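Local coordinates for FTT_1639c (PDB 7KZW), which is of unknown function but is probably membrane-bound through a predicted transmembrane helix, with this piece forming its largely beta-stranded domain, at residues 5-10 with 114-118; 20-24 with 122-127; 46-52 with 79-85; 56-62 with 100-105. The protein carries 3 engineered substitutions. The contacts are given in a common frame with arbitrary orientation. Numbering follows the deposited sequence.

Contact 1 (5-10 with 114-118)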
loop_
_atom_site.group_PDB
_atom_site.type_symbol
_atom_site.label_atom_id
_atom_site.label_comp_id
_atom_site.label_asym_id
_atom_site.label_seq_id
_atom_site.Cartn_x
_atom_site.Cartn_y
_atom_site.Cartn_z
ATOM N N ALA A 5 -7.488 10.154 -12.728
ATOM C CA ALA A 5 -6.693 9.486 -11.701
ATOM C C ALA A 5 -5.192 9.667 -11.916
ATOM O O ALA A 5 -4.707 9.731 -13.044
ATOM C CB ALA A 5 -7.030 7.996 -11.651
ATOM N N ARG A 6 -4.463 9.743 -10.804
ATOM C CA ARG A 6 -3.013 9.645 -10.732
ATOM C C ARG A 6 -2.627 8.253 -10.275
ATOM O O ARG A 6 -3.419 7.552 -9.639
ATOM C CB ARG A 6 -2.513 10.616 -9.665
ATOM C CG ARG A 6 -3.166 11.996 -9.700
ATOM C CD ARG A 6 -2.252 12.919 -8.885
ATOM N NE ARG A 6 -2.730 14.284 -8.718
ATOM C CZ ARG A 6 -1.984 15.241 -8.165
ATOM N NH1 ARG A 6 -0.755 14.954 -7.746
ATOM N NH2 ARG A 6 -2.454 16.482 -8.046
ATOM N N GLU A 7 -1.384 7.835 -10.537
ATOM C CA GLU A 7 -0.912 6.560 -10.007
ATOM C C GLU A 7 -0.439 6.719 -8.562
ATOM O O GLU A 7 0.254 7.692 -8.237
ATOM C CB GLU A 7 0.259 6.014 -10.839
ATOM C CG GLU A 7 0.699 4.626 -10.353
ATOM C CD GLU A 7 1.686 3.887 -11.247
ATOM O OE1 GLU A 7 2.661 4.522 -11.707
ATOM O OE2 GLU A 7 1.481 2.664 -11.458
ATOM N N LEU A 8 -0.864 5.804 -7.685
ATOM C CA LEU A 8 -0.342 5.754 -6.341
ATOM C C LEU A 8 1.121 5.337 -6.407
ATOM O O LEU A 8 1.427 4.258 -6.946
ATOM C CB LEU A 8 -1.187 4.737 -5.556
ATOM C CG LEU A 8 -0.801 4.534 -4.097
ATOM C CD1 LEU A 8 -1.022 5.801 -3.313
ATOM C CD2 LEU A 8 -1.600 3.363 -3.482
ATOM N N PRO A 9 2.065 6.173 -5.951
ATOM C CA PRO A 9 3.486 5.869 -6.208
ATOM C C PRO A 9 4.034 4.710 -5.374
ATOM O O PRO A 9 3.583 4.449 -4.263
ATOM C CB PRO A 9 4.198 7.183 -5.850
ATOM C CG PRO A 9 3.094 8.235 -5.903
ATOM C CD PRO A 9 1.868 7.563 -5.459
ATOM N N LEU A 10 5.009 4.002 -5.955
ATOM C CA LEU A 10 5.784 2.982 -5.276
ATOM C C LEU A 10 6.979 3.684 -4.626
ATOM O O LEU A 10 7.806 4.296 -5.334
ATOM C CB LEU A 10 6.222 1.923 -6.300
ATOM C CG LEU A 10 7.092 0.842 -5.699
ATOM C CD1 LEU A 10 6.363 -0.042 -4.746
ATOM C CD2 LEU A 10 7.631 -0.026 -6.836
ATOM N N ILE A 114 -9.121 13.735 -4.922
ATOM C CA ILE A 114 -8.237 13.179 -5.942
ATOM C C ILE A 114 -8.271 11.657 -5.838
ATOM O O ILE A 114 -8.230 11.087 -4.740
ATOM C CB ILE A 114 -6.791 13.681 -5.806
ATOM C CG1 ILE A 114 -6.651 15.228 -5.727
ATOM C CG2 ILE A 114 -5.959 13.137 -6.929
ATOM C CD1 ILE A 114 -7.192 16.021 -6.889
ATOM N N GLU A 115 -8.226 10.975 -6.975
ATOM C CA GLU A 115 -8.188 9.534 -7.047
ATOM C C GLU A 115 -6.763 9.094 -7.365
ATOM O O GLU A 115 -6.127 9.658 -8.277
ATOM C CB GLU A 115 -9.146 9.028 -8.134
ATOM C CG GLU A 115 -8.999 7.583 -8.432
ATOM C CD GLU A 115 -9.946 7.046 -9.507
ATOM O OE1 GLU A 115 -10.909 7.740 -9.867
ATOM O OE2 GLU A 115 -9.687 5.927 -9.987
ATOM N N TYR A 116 -6.263 8.124 -6.606
ATOM C CA TYR A 116 -4.958 7.499 -6.827
ATOM C C TYR A 116 -5.194 6.024 -7.086
ATOM O O TYR A 116 -5.830 5.338 -6.264
ATOM C CB TYR A 116 -4.021 7.720 -5.599
ATOM C CG TYR A 116 -3.912 9.186 -5.272
ATOM C CD1 TYR A 116 -4.854 9.831 -4.461
ATOM C CD2 TYR A 116 -2.942 10.002 -5.915
ATOM C CE1 TYR A 116 -4.813 11.225 -4.238
ATOM C CE2 TYR A 116 -2.892 11.392 -5.682
ATOM C CZ TYR A 116 -3.827 11.987 -4.872
ATOM O OH TYR A 116 -3.795 13.362 -4.664
ATOM N N ASP A 117 -4.670 5.497 -8.188
ATOM C CA ASP A 117 -4.912 4.117 -8.583
ATOM C C ASP A 117 -3.613 3.336 -8.621
ATOM O O ASP A 117 -2.549 3.881 -8.966
ATOM C CB ASP A 117 -5.350 4.095 -10.029
ATOM C CG ASP A 117 -6.730 4.595 -10.233
ATOM O OD1 ASP A 117 -7.490 4.764 -9.269
ATOM O OD2 ASP A 117 -7.063 4.855 -11.408
ATOM N N ARG A 118 -3.711 2.028 -8.396
ATOM C CA ARG A 118 -2.557 1.156 -8.689
ATOM C C ARG A 118 -3.125 -0.190 -9.085
ATOM O O ARG A 118 -3.895 -0.781 -8.323
ATOM C CB ARG A 118 -1.656 1.015 -7.472
ATOM C CG ARG A 118 -0.267 0.306 -7.786
ATOM C CD ARG A 118 0.853 1.331 -7.838
ATOM N NE ARG A 118 1.971 0.740 -8.532
ATOM C CZ ARG A 118 3.046 1.405 -8.864
ATOM N NH1 ARG A 118 3.199 2.680 -8.529
ATOM N NH2 ARG A 118 4.013 0.757 -9.530
HETATM O O HOH W 1 5.535 4.619 -8.764
#
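Backbone hydrogen bonds set the register here. Short strand 6-7 runs parallel to the start of strand 114-123: R6 N gives to E115 O (3.0 Å), D117 N to R6 O (2.8 Å) and L8 N to D117 O (2.9 Å). P9 then pairs with G27, so strand 6-16 passes from one neighbour to the other. Packing is lighter. R6 and Y116 share a sheet face, R6 CD lying 3.6 Å from Y116 CE2 with the phenol oxygen over one guanidinium face; L8 CB meets Y116 CB at 4.1 Å. R118 NH1 donates to L8 O (2.9 Å) and shares a water with L10 N, while E7 OE2 sits 3.4 Å from R118 NH1, a salt bridge out of the guanidinium plane, and L10 CB lies over the opposite face. R118 thus takes over where the ladder ends: at this surface contact, in the middle of the strand order, one arginine replaces backbone pairing with a side-chain bond, a bridging water and charge attraction.

Contact 2 (20-24 with 122-127). Engineered in segment 20-24: M20 (natural residue Leu).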
loop_
_atom_site.group_PDB
_atom_site.type_symbol
_atom_site.label_atom_id
_atom_site.label_comp_id
_atom_site.label_asym_id
_atom_site.label_seq_id
_atom_site.Cartn_x
_atom_site.Cartn_y
_atom_site.Cartn_z
HETATM N N MSE A 20 11.813 -15.665 3.395
HETATM C CA MSE A 20 11.020 -15.672 2.170
HETATM C C MSE A 20 9.835 -14.655 2.225
HETATM O O MSE A 20 8.650 -14.980 2.008
HETATM C CB MSE A 20 10.606 -17.110 1.728
HETATM C CG MSE A 20 11.855 -17.946 1.042
HETATM SE SE MSE A 20 11.212 -19.679 0.580
HETATM C CE MSE A 20 12.887 -20.445 -0.080
ATOM N N THR A 21 10.178 -13.398 2.497
ATOM C CA THR A 21 9.225 -12.294 2.480
ATOM C C THR A 21 9.652 -11.290 1.420
ATOM O O THR A 21 10.821 -11.225 1.023
ATOM C CB THR A 21 9.164 -11.550 3.790
ATOM O OG1 THR A 21 10.484 -11.120 4.137
ATOM C CG2 THR A 21 8.630 -12.464 4.907
ATOM N N ALA A 22 8.684 -10.518 0.949
ATOM C CA ALA A 22 8.972 -9.407 0.053
ATOM C C ALA A 22 7.883 -8.371 0.248
ATOM O O ALA A 22 6.800 -8.669 0.791
ATOM C CB ALA A 22 9.123 -9.827 -1.416
ATOM N N TYR A 23 8.162 -7.144 -0.199
ATOM C CA TYR A 23 7.167 -6.108 -0.012
ATOM C C TYR A 23 7.270 -5.035 -1.071
ATOM O O TYR A 23 8.299 -4.847 -1.751
ATOM C CB TYR A 23 7.254 -5.485 1.387
ATOM C CG TYR A 23 8.457 -4.610 1.525
ATOM C CD1 TYR A 23 8.379 -3.243 1.234
ATOM C CD2 TYR A 23 9.697 -5.136 1.887
ATOM C CE1 TYR A 23 9.502 -2.434 1.347
ATOM C CE2 TYR A 23 10.860 -4.308 1.964
ATOM C CZ TYR A 23 10.722 -2.968 1.688
ATOM O OH TYR A 23 11.828 -2.115 1.789
ATOM N N ASN A 24 6.156 -4.319 -1.230
ATOM C CA ASN A 24 6.098 -3.037 -1.946
ATOM C C ASN A 24 5.479 -2.038 -0.977
ATOM O O ASN A 24 4.424 -2.322 -0.362
ATOM C CB ASN A 24 5.178 -3.083 -3.179
ATOM C CG ASN A 24 5.805 -3.691 -4.450
ATOM O OD1 ASN A 24 5.202 -3.586 -5.520
ATOM N ND2 ASN A 24 7.058 -4.218 -4.379
ATOM N N LEU A 122 2.308 -8.698 -6.937
ATOM C CA LEU A 122 3.533 -8.945 -6.172
ATOM C C LEU A 122 3.668 -10.445 -5.998
ATOM O O LEU A 122 2.676 -11.140 -5.718
ATOM C CB LEU A 122 3.396 -8.317 -4.789
ATOM C CG LEU A 122 4.616 -8.390 -3.894
ATOM C CD1 LEU A 122 5.811 -7.764 -4.489
ATOM C CD2 LEU A 122 4.276 -7.728 -2.506
ATOM N N SER A 123 4.908 -10.922 -6.153
ATOM C CA SER A 123 5.201 -12.304 -5.805
ATOM C C SER A 123 6.597 -12.381 -5.238
ATOM O O SER A 123 7.471 -11.583 -5.585
ATOM C CB SER A 123 5.121 -13.284 -6.993
ATOM O OG SER A 123 6.172 -12.993 -7.905
ATOM N N TYR A 124 6.817 -13.340 -4.331
ATOM C CA TYR A 124 8.158 -13.491 -3.797
ATOM C C TYR A 124 9.134 -13.810 -4.933
ATOM O O TYR A 124 10.263 -13.290 -4.962
ATOM C CB TYR A 124 8.206 -14.568 -2.695
ATOM C CG TYR A 124 9.612 -14.749 -2.226
ATOM C CD1 TYR A 124 10.182 -13.895 -1.267
ATOM C CD2 TYR A 124 10.392 -15.750 -2.778
ATOM C CE1 TYR A 124 11.500 -14.024 -0.888
ATOM C CE2 TYR A 124 11.753 -15.872 -2.406
ATOM C CZ TYR A 124 12.273 -15.001 -1.461
ATOM O OH TYR A 124 13.610 -15.157 -1.087
ATOM N N LEU A 125 8.726 -14.672 -5.863
ATOM C CA LEU A 125 9.633 -15.081 -6.962
ATOM C C LEU A 125 10.126 -13.866 -7.737
ATOM O O LEU A 125 11.331 -13.680 -7.953
ATOM C CB LEU A 125 8.912 -16.072 -7.875
ATOM C CG LEU A 125 9.677 -16.550 -9.125
ATOM C CD1 LEU A 125 10.980 -17.193 -8.753
ATOM C CD2 LEU A 125 8.759 -17.494 -9.886
ATOM N N VAL A 126 9.200 -13.002 -8.139
ATOM C CA VAL A 126 9.615 -11.871 -8.940
ATOM C C VAL A 126 10.405 -10.889 -8.103
ATOM O O VAL A 126 11.485 -10.436 -8.485
ATOM C CB VAL A 126 8.403 -11.212 -9.595
ATOM C CG1 VAL A 126 8.804 -9.837 -10.132
ATOM C CG2 VAL A 126 7.875 -12.084 -10.721
ATOM N N GLU A 127 9.904 -10.565 -6.910
ATOM C CA GLU A 127 10.500 -9.505 -6.122
ATOM C C GLU A 127 11.878 -9.877 -5.622
ATOM O O GLU A 127 12.721 -8.993 -5.400
ATOM C CB GLU A 127 9.534 -9.190 -4.971
ATOM C CG GLU A 127 9.532 -7.791 -4.545
ATOM C CD GLU A 127 9.208 -6.811 -5.640
ATOM O OE1 GLU A 127 8.463 -7.071 -6.621
ATOM O OE2 GLU A 127 9.746 -5.735 -5.522
#
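No backbone hydrogen bond joins these two segments. The nearest CA atoms are A22 and Y124, 5.7 Å apart, and Y23 and L122 already stand at 7.7 Å, so strand 21-27 packs against 122-127 through side chains, in the manner of facing layers of a beta sandwich. Segment 20-24 opens with a G1 beta bulge, M20 and T21 both facing S16. In the other segment, strand 114-123 gives way to the single helical turn 124-127, with S123 as N-cap: S123 OG accepts from V126 N (3.0 Å) and S123 O from E127 N (3.0 Å). That turn carries Y124 and E127 up to the strand. M20, an engineered selenomethionine in place of leucine, lies across the Y124 ring, its CB 4.2 Å from the ring centroid in a CH-pi contact and its SE 5.4 Å from that centroid in an oblique Met-aromatic contact. T21 O meets the ring edge at Y124 CE1 (3.5 Å). The small A22 side chain leaves room for the helical turn, CB touching E127 CB at 3.6 Å and Y124 CD1 at 4.2 Å. Beyond it L122 CD1 packs 3.8 Å from N24 ND2. The same N24 ND2 donates to Y23 O of the preceding residue at 3.0 Å and reaches E127 OE2 in a weak hydrogen bond, 3.3 Å long and bent to 130°.

Contact 3 (46-52 with 79-85)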
loop_
_atom_site.group_PDB
_atom_site.type_symbol
_atom_site.label_atom_id
_atom_site.label_comp_id
_atom_site.label_asym_id
_atom_site.label_seq_id
_atom_site.Cartn_x
_atom_site.Cartn_y
_atom_site.Cartn_z
ATOM N N THR A 46 -5.029 13.643 6.592
ATOM C CA THR A 46 -5.986 13.477 5.516
ATOM C C THR A 46 -6.500 12.036 5.527
ATOM O O THR A 46 -5.699 11.087 5.577
ATOM C CB THR A 46 -5.254 13.699 4.200
ATOM O OG1 THR A 46 -4.730 15.044 4.184
ATOM C CG2 THR A 46 -6.240 13.520 3.035
ATOM N N GLU A 47 -7.819 11.856 5.460
ATOM C CA GLU A 47 -8.416 10.538 5.318
ATOM C C GLU A 47 -8.272 10.070 3.873
ATOM O O GLU A 47 -8.691 10.779 2.937
ATOM C CB GLU A 47 -9.934 10.597 5.590
ATOM C CG GLU A 47 -10.328 10.064 6.911
ATOM C CD GLU A 47 -11.829 10.118 7.193
ATOM O OE1 GLU A 47 -12.622 9.985 6.289
ATOM O OE2 GLU A 47 -12.154 10.428 8.375
ATOM N N PHE A 48 -7.788 8.851 3.669
ATOM C CA PHE A 48 -7.846 8.168 2.383
ATOM C C PHE A 48 -8.945 7.114 2.440
ATOM O O PHE A 48 -8.972 6.296 3.386
ATOM C CB PHE A 48 -6.514 7.483 2.058
ATOM C CG PHE A 48 -5.435 8.467 1.663
ATOM C CD1 PHE A 48 -4.854 9.319 2.568
ATOM C CD2 PHE A 48 -4.959 8.463 0.340
ATOM C CE1 PHE A 48 -3.839 10.186 2.185
ATOM C CE2 PHE A 48 -3.924 9.363 -0.059
ATOM C CZ PHE A 48 -3.384 10.229 0.883
ATOM N N LEU A 49 -9.927 7.203 1.549
ATOM C CA LEU A 49 -11.047 6.278 1.496
ATOM C C LEU A 49 -10.675 5.325 0.374
ATOM O O LEU A 49 -10.527 5.729 -0.789
ATOM C CB LEU A 49 -12.334 7.040 1.241
ATOM C CG LEU A 49 -12.566 8.112 2.301
ATOM C CD1 LEU A 49 -13.837 8.890 1.875
ATOM C CD2 LEU A 49 -12.789 7.517 3.728
ATOM N N VAL A 50 -10.413 4.064 0.722
ATOM C CA VAL A 50 -9.712 3.146 -0.158
ATOM C C VAL A 50 -10.605 1.975 -0.495
ATOM O O VAL A 50 -11.231 1.384 0.370
ATOM C CB VAL A 50 -8.402 2.648 0.474
ATOM C CG1 VAL A 50 -7.640 1.798 -0.598
ATOM C CG2 VAL A 50 -7.567 3.808 0.983
ATOM N N ASN A 51 -10.656 1.635 -1.781
ATOM C CA ASN A 51 -11.269 0.400 -2.216
ATOM C C ASN A 51 -10.174 -0.466 -2.829
ATOM O O ASN A 51 -9.439 -0.006 -3.713
ATOM C CB ASN A 51 -12.248 0.686 -3.355
ATOM C CG ASN A 51 -13.577 1.123 -2.878
ATOM O OD1 ASN A 51 -13.901 2.335 -2.895
ATOM N ND2 ASN A 51 -14.388 0.132 -2.488
ATOM N N ILE A 52 -10.029 -1.697 -2.368
ATOM C CA ILE A 52 -9.115 -2.605 -3.033
ATOM C C ILE A 52 -9.874 -3.831 -3.532
ATOM O O ILE A 52 -10.961 -4.166 -3.049
ATOM C CB ILE A 52 -7.966 -3.040 -2.148
ATOM C CG1 ILE A 52 -8.470 -4.044 -1.117
ATOM C CG2 ILE A 52 -7.345 -1.823 -1.500
ATOM C CD1 ILE A 52 -7.334 -4.827 -0.496
ATOM N N GLY A 79 -12.253 -5.210 -0.596
ATOM C CA GLY A 79 -12.989 -4.537 0.459
ATOM C C GLY A 79 -12.617 -3.073 0.476
ATOM O O GLY A 79 -11.760 -2.611 -0.262
ATOM N N SER A 80 -13.236 -2.360 1.382
ATOM C CA SER A 80 -13.011 -0.932 1.482
ATOM C C SER A 80 -12.613 -0.587 2.913
ATOM O O SER A 80 -12.981 -1.268 3.879
ATOM C CB SER A 80 -14.259 -0.101 1.100
ATOM O OG SER A 80 -15.313 -0.252 2.045
ATOM N N PHE A 81 -11.840 0.472 3.034
ATOM C CA PHE A 81 -11.358 0.853 4.363
ATOM C C PHE A 81 -10.909 2.313 4.362
ATOM O O PHE A 81 -10.700 2.917 3.301
ATOM C CB PHE A 81 -10.204 -0.063 4.862
ATOM C CG PHE A 81 -9.016 -0.166 3.900
ATOM C CD1 PHE A 81 -9.046 -1.069 2.833
ATOM C CD2 PHE A 81 -7.894 0.641 4.045
ATOM C CE1 PHE A 81 -7.978 -1.168 1.972
ATOM C CE2 PHE A 81 -6.832 0.544 3.165
ATOM C CZ PHE A 81 -6.858 -0.343 2.148
ATOM N N THR A 82 -10.677 2.826 5.558
ATOM C CA THR A 82 -10.109 4.172 5.751
ATOM C C THR A 82 -8.664 4.055 6.181
ATOM O O THR A 82 -8.351 3.257 7.064
ATOM C CB THR A 82 -10.868 4.879 6.837
ATOM O OG1 THR A 82 -12.261 4.804 6.574
ATOM C CG2 THR A 82 -10.409 6.397 6.921
ATOM N N ALA A 83 -7.788 4.808 5.553
ATOM C CA ALA A 83 -6.343 4.758 5.827
ATOM C C ALA A 83 -5.756 6.151 5.923
ATOM O O ALA A 83 -6.315 7.121 5.388
ATOM C CB ALA A 83 -5.627 4.046 4.675
ATOM N N TYR A 84 -4.668 6.266 6.666
ATOM C CA TYR A 84 -3.977 7.519 6.885
ATOM C C TYR A 84 -2.519 7.340 6.546
ATOM O O TYR A 84 -1.968 6.259 6.681
ATOM C CB TYR A 84 -4.094 7.917 8.360
ATOM C CG TYR A 84 -5.532 8.189 8.744
ATOM C CD1 TYR A 84 -6.360 7.175 9.185
ATOM C CD2 TYR A 84 -6.048 9.466 8.613
ATOM C CE1 TYR A 84 -7.702 7.432 9.513
ATOM C CE2 TYR A 84 -7.395 9.723 8.891
ATOM C CZ TYR A 84 -8.169 8.701 9.381
ATOM O OH TYR A 84 -9.509 8.937 9.705
ATOM N N LEU A 85 -1.872 8.427 6.133
ATOM C CA LEU A 85 -0.454 8.365 5.822
ATOM C C LEU A 85 0.379 8.317 7.099
ATOM O O LEU A 85 0.137 9.082 8.044
ATOM C CB LEU A 85 -0.062 9.621 5.054
ATOM C CG LEU A 85 -0.585 9.698 3.621
ATOM C CD1 LEU A 85 -0.279 11.077 3.064
ATOM C CD2 LEU A 85 0.101 8.603 2.747
HETATM O O HOH W 2 -3.140 10.953 6.277
HETATM O O HOH W 3 -10.082 11.465 10.535
#
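F48, F81 and V50 carry this antiparallel pairing, all three on one face of the sheet. The backbone holds them in register: F48 pairs with A83, V50 with F81 and I52 with G79 as hydrogen-bonded pairs, each closed by two bonds, such as V50 N to F81 O (2.8 Å) and F81 N to V50 O (2.9 Å). The F81 ring lies over V50, whose CB is 3.9 Å from the ring centroid in a CH-pi contact, while I52 CG2 comes to the ring edge, 3.6 Å from F81 CE1. F48 packs CE1 against L85 CG at 3.6 Å. Past the last pair the chains separate, and a water links T46 O to L85 N. L49, T82, N51 and S80 take the other, more exposed face. Strand 79-83 is the outermost strand on this side; on its other side strand 48-58 pairs with strand 102-111, where V50 touches V107 and A109. Across the interior, F48 and A83 meet L91 and F81 meets L92 of strand 90-97.

Contact 4 (56-62 with 100-105)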
loop_
_atom_site.group_PDB
_atom_site.type_symbol
_atom_site.label_atom_id
_atom_site.label_comp_id
_atom_site.label_asym_id
_atom_site.label_seq_id
_atom_site.Cartn_x
_atom_site.Cartn_y
_atom_site.Cartn_z
ATOM N N ASP A 56 -6.214 -13.511 -7.460
ATOM C CA ASP A 56 -5.310 -14.481 -6.857
ATOM C C ASP A 56 -4.671 -13.853 -5.637
ATOM O O ASP A 56 -4.163 -12.738 -5.712
ATOM C CB ASP A 56 -4.183 -14.851 -7.821
ATOM C CG ASP A 56 -4.673 -15.644 -9.047
ATOM O OD1 ASP A 56 -5.739 -16.276 -9.030
ATOM O OD2 ASP A 56 -3.927 -15.708 -10.095
ATOM N N ASN A 57 -4.609 -14.600 -4.528
ATOM C CA ASN A 57 -3.833 -14.184 -3.354
ATOM C C ASN A 57 -3.413 -15.446 -2.604
ATOM O O ASN A 57 -4.246 -16.070 -1.930
ATOM C CB ASN A 57 -4.594 -13.240 -2.424
ATOM C CG ASN A 57 -3.737 -12.866 -1.219
ATOM O OD1 ASN A 57 -2.570 -13.269 -1.158
ATOM N ND2 ASN A 57 -4.265 -12.088 -0.313
ATOM N N GLN A 58 -2.149 -15.836 -2.726
ATOM C CA GLN A 58 -1.540 -16.802 -1.823
ATOM C C GLN A 58 -0.501 -16.058 -1.003
ATOM O O GLN A 58 0.466 -15.526 -1.567
ATOM C CB GLN A 58 -0.905 -17.970 -2.568
ATOM C CG GLN A 58 -0.272 -18.982 -1.655
ATOM C CD GLN A 58 0.223 -20.169 -2.444
ATOM O OE1 GLN A 58 0.028 -20.236 -3.667
ATOM N NE2 GLN A 58 0.919 -21.084 -1.772
ATOM N N GLY A 59 -0.698 -15.995 0.302
ATOM C CA GLY A 59 0.341 -15.523 1.200
ATOM C C GLY A 59 0.592 -14.028 1.256
ATOM O O GLY A 59 1.648 -13.623 1.778
ATOM N N CYS A 60 -0.347 -13.198 0.811
ATOM C CA CYS A 60 -0.067 -11.756 0.794
ATOM C C CYS A 60 -1.129 -10.980 1.559
ATOM O O CYS A 60 -2.268 -11.414 1.755
ATOM C CB CYS A 60 -0.089 -11.236 -0.652
ATOM S SG CYS A 60 1.107 -12.126 -1.709
ATOM N N LYS A 61 -0.737 -9.786 2.001
ATOM C CA LYS A 61 -1.657 -8.928 2.753
ATOM C C LYS A 61 -1.217 -7.471 2.608
ATOM O O LYS A 61 -0.029 -7.174 2.447
ATOM C CB LYS A 61 -1.685 -9.295 4.236
ATOM C CG LYS A 61 -0.342 -9.135 4.929
ATOM C CD LYS A 61 -0.444 -9.634 6.412
ATOM C CE LYS A 61 0.882 -9.493 7.156
ATOM N NZ LYS A 61 0.709 -10.013 8.561
ATOM N N PHE A 62 -2.188 -6.560 2.681
ATOM C CA PHE A 62 -1.882 -5.138 2.764
ATOM C C PHE A 62 -1.982 -4.701 4.215
ATOM O O PHE A 62 -2.917 -5.083 4.925
ATOM C CB PHE A 62 -2.958 -4.319 2.029
ATOM C CG PHE A 62 -2.890 -4.397 0.499
ATOM C CD1 PHE A 62 -2.102 -3.505 -0.235
ATOM C CD2 PHE A 62 -3.613 -5.381 -0.164
ATOM C CE1 PHE A 62 -2.103 -3.570 -1.642
ATOM C CE2 PHE A 62 -3.604 -5.449 -1.588
ATOM C CZ PHE A 62 -2.829 -4.589 -2.292
ATOM N N ASP A 100 5.855 -19.457 -2.880
ATOM C CA ASP A 100 4.857 -19.356 -3.944
ATOM C C ASP A 100 3.873 -18.221 -3.726
ATOM O O ASP A 100 2.827 -18.172 -4.393
ATOM C CB ASP A 100 4.043 -20.652 -4.090
ATOM C CG ASP A 100 4.923 -21.849 -4.380
ATOM O OD1 ASP A 100 5.866 -21.690 -5.174
ATOM O OD2 ASP A 100 4.691 -22.941 -3.805
ATOM N N SER A 101 4.204 -17.283 -2.853
ATOM C CA SER A 101 3.274 -16.178 -2.601
ATOM C C SER A 101 3.105 -15.325 -3.851
ATOM O O SER A 101 4.047 -15.108 -4.640
ATOM C CB SER A 101 3.741 -15.344 -1.406
ATOM O OG SER A 101 5.038 -14.838 -1.674
ATOM N N ASN A 102 1.892 -14.832 -4.040
ATOM C CA ASN A 102 1.534 -14.106 -5.252
ATOM C C ASN A 102 0.195 -13.451 -5.034
ATOM O O ASN A 102 -0.719 -14.081 -4.491
ATOM C CB ASN A 102 1.423 -15.140 -6.358
ATOM C CG ASN A 102 0.941 -14.549 -7.685
ATOM O OD1 ASN A 102 1.662 -13.787 -8.281
ATOM N ND2 ASN A 102 -0.275 -14.898 -8.104
ATOM N N ILE A 103 0.063 -12.216 -5.529
ATOM C CA ILE A 103 -1.230 -11.531 -5.459
ATOM C C ILE A 103 -1.407 -10.641 -6.700
ATOM O O ILE A 103 -0.493 -9.923 -7.124
ATOM C CB ILE A 103 -1.337 -10.701 -4.158
ATOM C CG1 ILE A 103 -2.711 -10.028 -4.092
ATOM C CG2 ILE A 103 -0.188 -9.645 -4.030
ATOM C CD1 ILE A 103 -2.986 -9.342 -2.749
ATOM N N ASP A 104 -2.613 -10.653 -7.250
ATOM C CA ASP A 104 -3.048 -9.647 -8.231
ATOM C C ASP A 104 -4.079 -8.727 -7.573
ATOM O O ASP A 104 -5.034 -9.183 -6.937
ATOM C CB ASP A 104 -3.763 -10.324 -9.385
ATOM C CG ASP A 104 -2.853 -11.224 -10.165
ATOM O OD1 ASP A 104 -1.719 -10.791 -10.533
ATOM O OD2 ASP A 104 -3.244 -12.360 -10.537
ATOM N N TYR A 105 -3.892 -7.415 -7.748
ATOM C CA TYR A 105 -4.719 -6.474 -6.988
ATOM C C TYR A 105 -4.971 -5.212 -7.813
ATOM O O TYR A 105 -4.297 -4.938 -8.829
ATOM C CB TYR A 105 -4.012 -6.048 -5.674
ATOM C CG TYR A 105 -2.705 -5.363 -5.946
ATOM C CD1 TYR A 105 -2.653 -3.978 -6.197
ATOM C CD2 TYR A 105 -1.528 -6.074 -6.001
ATOM C CE1 TYR A 105 -1.458 -3.378 -6.517
ATOM C CE2 TYR A 105 -0.316 -5.454 -6.282
ATOM C CZ TYR A 105 -0.305 -4.087 -6.555
ATOM O OH TYR A 105 0.823 -3.386 -6.865
HETATM O O HOH W 4 0.665 -18.772 -6.086
HETATM O O HOH W 5 1.772 -23.315 -2.694
#
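The shape here is a knob in a bent hollow. Segment 56-62 changes direction at G59, and I103 fills the bend: C60 SG lies 3.6 Å from I103 CG2, F62 CE2 4.1 Å from I103 CD1, and N57 ND2 3.9 Å from that same CD1. One limb is bonded to the partner strand, with Q58 N to N102 O and N102 N to Q58 O (both 2.9 Å) plus D104 N to D56 O (3.0 Å); the other rises away, strand 60-62 passing 7.6 Å from the axis of 102-105 at 44°. The bend is tight at G59, with a positive phi of 76°, where a CB would stand only 3.2 Å from S101 CB. N57 braces it from within as an Asx motif, N57 OD1 accepting from C60 N (3.0 Å); N57 ND2 adds a further bond to C60 O (3.0 Å). Farther along, F62 drives its edge into the Y105 face, T-shaped, with planes at 87° and ring centroids 5.5 Å apart. On the outside, two waters fill the space between Q58 and D100. D56 OD2 and D104 OD2, two acceptors of like charge, come within 3.4 Å; the other oxygen, D104 OD1, is hydrogen-bonded to N121. The chemistry follows the shape: I103, C60 and F62 fill the bend, with the N57 amide bracing it by hydrogen bonds, while the outer side is hydrated and carries two neighbouring carboxylates.

How the contacts relate
All four contacts belong to one mixed sheet, folded over so that its halves pack face to face, like a beta sandwich. Contacts 1, 3 and 4 pair adjacent strands, parallel in contact 1 and antiparallel in the other two; contact 2 alone is held without backbone bonds and rests on the Y124 ring, A22 and one weak hydrogen bond. Contact 1, at the surface, adds an arginine's hydrogen bond and ion pair to its backbone ladder; the rest are partly buried. Strand 114-123 serves contacts 1 and 2, strand 48-58 contacts 3 and 4. Contacts 2 and 4 are neighbours, L122 O and I103 N 2.8 Å apart. In contacts 3 and 4 aromatic rings back the ladders.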